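Local atomic coordinates of beta-hexosaminidase Amuc_2018 (Akkermansia muciniphila, PDB entry 6JEB), a protein that hydrolyses terminal non-reducing N-acetylhexosamine residues from N-acetyl-beta-D-hexosaminides, releasing GlcNAc from chitobiose and from terminally unbranched N-glycans. Residues 185-190 against 305-310. Numbering follows the deposited sequence.
Sequences IPEIDM and QFWYEG. With ACM (acetamide), chain C.
One hydrogen bond joins E187 to W307: the indole NE1 of W307 donates to OE2 of E187 at 2.9 Å, with an N-H...O angle of 146°. The donor meets OE2 from above the carboxylate plane, and the oxygen in turn sits slightly off the indole plane, near the ring edge; the two planes stand 59° apart. With CG anti to the backbone N (chi1 -180°) and the rest of the chain extended, E187 reaches across the barrel interior to the ring. OE1 of E187 lies 3.7 Å from CZ2 of W307 and is hydrogen-bonded to H125 and H127; this buried carboxylate is thus held through both oxygens. Strands 183-187 and 303-307 belong to the eight-stranded parallel barrel of the glycoside hydrolase family 20 catalytic domain, a TIM barrel. Strand 251-253 lies between them in the barrel wall, its H253 against both E187 and the indole, and side chains alone bridge the gap. Deeper in the barrel the contact is looser and non-polar on one side: CG2 of I185 approaches OE1 of Q305 at 3.9 Å, while that amide oxygen is hydrogen-bonded to Y322. At the ligand, one face of the W307 indole carries the acetamide methyl, C2 of the acetamide lying 3.4 Å from CD2 of W307 and over the ring centre. Without the indole, as with an alanine here, OE2 of E187 would probably lose this donor and the acetamide methyl its flat support. D257 and Y352 hydrogen-bond the acetamide, which probably marks the place of the substrate's N-acetyl group, the nucleophile of family 20 substrate-assisted catalysis.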
loop_
_atom_site.group_PDB
_atom_site.type_symbol
_atom_site.label_atom_id
_atom_site.label_comp_id
_atom_site.label_asym_id
_atom_site.label_seq_id
_atom_site.Cartn_x
_atom_site.Cartn_y
_atom_site.Cartn_z
ATOM N N ILE A 185 -4.510 -1.583 6.619
ATOM C CA ILE A 185 -5.722 -1.330 5.844
ATOM C C ILE A 185 -6.076 -2.598 5.077
ATOM O O ILE A 185 -5.393 -2.927 4.096
ATOM C CB ILE A 185 -5.485 -0.196 4.831
ATOM C CG1 ILE A 185 -4.803 1.020 5.487
ATOM C CG2 ILE A 185 -6.790 0.161 4.122
ATOM C CD1 ILE A 185 -5.581 1.629 6.631
ATOM N N PRO A 186 -7.123 -3.326 5.458
ATOM C CA PRO A 186 -7.522 -4.514 4.685
ATOM C C PRO A 186 -8.312 -4.118 3.443
ATOM O O PRO A 186 -9.096 -3.163 3.461
ATOM C CB PRO A 186 -8.425 -5.275 5.663
ATOM C CG PRO A 186 -9.090 -4.135 6.469
ATOM C CD PRO A 186 -7.991 -3.090 6.633
ATOM N N GLU A 187 -8.112 -4.866 2.353
ATOM C CA GLU A 187 -8.905 -4.687 1.138
ATOM C C GLU A 187 -9.690 -5.955 0.843
ATOM O O GLU A 187 -9.104 -7.043 0.728
ATOM C CB GLU A 187 -8.059 -4.315 -0.085
ATOM C CG GLU A 187 -8.906 -4.118 -1.346
ATOM C CD GLU A 187 -8.081 -3.879 -2.593
ATOM O OE1 GLU A 187 -6.852 -3.653 -2.481
ATOM O OE2 GLU A 187 -8.668 -3.919 -3.695
ATOM N N ILE A 188 -11.004 -5.808 0.732
ATOM C CA ILE A 188 -11.897 -6.843 0.220
ATOM C C ILE A 188 -12.371 -6.325 -1.129
ATOM O O ILE A 188 -13.261 -5.468 -1.200
ATOM C CB ILE A 188 -13.078 -7.106 1.163
ATOM C CG1 ILE A 188 -12.604 -7.283 2.613
ATOM C CG2 ILE A 188 -13.892 -8.313 0.680
ATOM C CD1 ILE A 188 -11.662 -8.458 2.838
ATOM N N ASP A 189 -11.763 -6.810 -2.210
ATOM C CA ASP A 189 -12.030 -6.235 -3.524
ATOM C C ASP A 189 -13.413 -6.683 -4.016
ATOM O O ASP A 189 -13.738 -7.876 -4.016
ATOM C CB ASP A 189 -10.913 -6.642 -4.492
ATOM C CG ASP A 189 -10.850 -5.769 -5.739
ATOM O OD1 ASP A 189 -11.866 -5.131 -6.088
ATOM O OD2 ASP A 189 -9.766 -5.746 -6.382
ATOM N N MET A 190 -14.246 -5.718 -4.399
ATOM C CA MET A 190 -15.592 -5.998 -4.881
ATOM C C MET A 190 -16.002 -4.869 -5.814
ATOM O O MET A 190 -15.478 -3.756 -5.706
ATOM C CB MET A 190 -16.571 -6.080 -3.705
ATOM C CG MET A 190 -16.585 -4.830 -2.849
ATOM S SD MET A 190 -17.613 -5.011 -1.383
ATOM C CE MET A 190 -16.527 -5.919 -0.319
ATOM N N GLN A 305 -12.703 2.859 1.164
ATOM C CA GLN A 305 -11.855 3.445 0.132
ATOM C C GLN A 305 -12.018 2.631 -1.145
ATOM O O GLN A 305 -12.524 1.508 -1.115
ATOM C CB GLN A 305 -10.374 3.472 0.528
ATOM C CG GLN A 305 -10.091 4.112 1.866
ATOM C CD GLN A 305 -8.610 4.124 2.174
ATOM O OE1 GLN A 305 -7.901 3.159 1.874
ATOM N NE2 GLN A 305 -8.130 5.211 2.771
ATOM N N PHE A 306 -11.572 3.199 -2.271
ATOM C CA PHE A 306 -11.776 2.577 -3.576
ATOM C C PHE A 306 -10.593 2.870 -4.485
ATOM O O PHE A 306 -9.970 3.929 -4.385
ATOM C CB PHE A 306 -13.018 3.142 -4.282
ATOM C CG PHE A 306 -14.250 3.165 -3.424
ATOM C CD1 PHE A 306 -14.501 4.239 -2.575
ATOM C CD2 PHE A 306 -15.174 2.129 -3.483
ATOM C CE1 PHE A 306 -15.640 4.268 -1.785
ATOM C CE2 PHE A 306 -16.313 2.157 -2.693
ATOM C CZ PHE A 306 -16.545 3.231 -1.849
ATOM N N TRP A 307 -10.316 1.942 -5.409
ATOM C CA TRP A 307 -9.501 2.274 -6.576
ATOM C C TRP A 307 -10.318 3.193 -7.477
ATOM O O TRP A 307 -11.437 2.845 -7.869
ATOM C CB TRP A 307 -9.112 1.011 -7.353
ATOM C CG TRP A 307 -8.300 0.013 -6.571
ATOM C CD1 TRP A 307 -8.707 -1.226 -6.154
ATOM C CD2 TRP A 307 -6.946 0.166 -6.113
ATOM N NE1 TRP A 307 -7.695 -1.851 -5.459
ATOM C CE2 TRP A 307 -6.603 -1.018 -5.420
ATOM C CE3 TRP A 307 -5.989 1.181 -6.232
ATOM C CZ2 TRP A 307 -5.349 -1.211 -4.845
ATOM C CZ3 TRP A 307 -4.737 0.990 -5.658
ATOM C CH2 TRP A 307 -4.430 -0.199 -4.973
ATOM N N TYR A 308 -9.777 4.367 -7.798
ATOM C CA TYR A 308 -10.499 5.299 -8.659
ATOM C C TYR A 308 -10.559 4.761 -10.084
ATOM O O TYR A 308 -9.527 4.424 -10.671
ATOM C CB TYR A 308 -9.789 6.650 -8.661
ATOM C CG TYR A 308 -10.542 7.712 -9.422
ATOM C CD1 TYR A 308 -11.842 8.053 -9.070
ATOM C CD2 TYR A 308 -9.954 8.380 -10.489
ATOM C CE1 TYR A 308 -12.542 9.042 -9.762
ATOM C CE2 TYR A 308 -10.647 9.368 -11.193
ATOM C CZ TYR A 308 -11.940 9.691 -10.821
ATOM O OH TYR A 308 -12.639 10.667 -11.499
ATOM N N GLU A 309 -11.767 4.687 -10.647
ATOM C CA GLU A 309 -11.956 4.116 -11.978
ATOM C C GLU A 309 -12.387 5.146 -13.020
ATOM O O GLU A 309 -12.871 4.773 -14.092
ATOM C CB GLU A 309 -12.894 2.904 -11.943
ATOM C CG GLU A 309 -12.235 1.666 -11.325
ATOM C CD GLU A 309 -11.117 1.104 -12.190
ATOM O OE1 GLU A 309 -11.369 0.169 -12.971
ATOM O OE2 GLU A 309 -9.975 1.601 -12.104
ATOM N N GLY A 310 -12.202 6.433 -12.733
ATOM C CA GLY A 310 -12.389 7.464 -13.731
ATOM C C GLY A 310 -13.784 8.043 -13.832
ATOM O O GLY A 310 -14.001 8.937 -14.659
HETATM C C1 ACM C . -5.426 -2.163 -10.125
HETATM O O ACM C . -4.348 -1.971 -10.592
HETATM N N ACM C . -6.200 -3.252 -10.629
HETATM C C2 ACM C . -6.029 -1.307 -9.025
#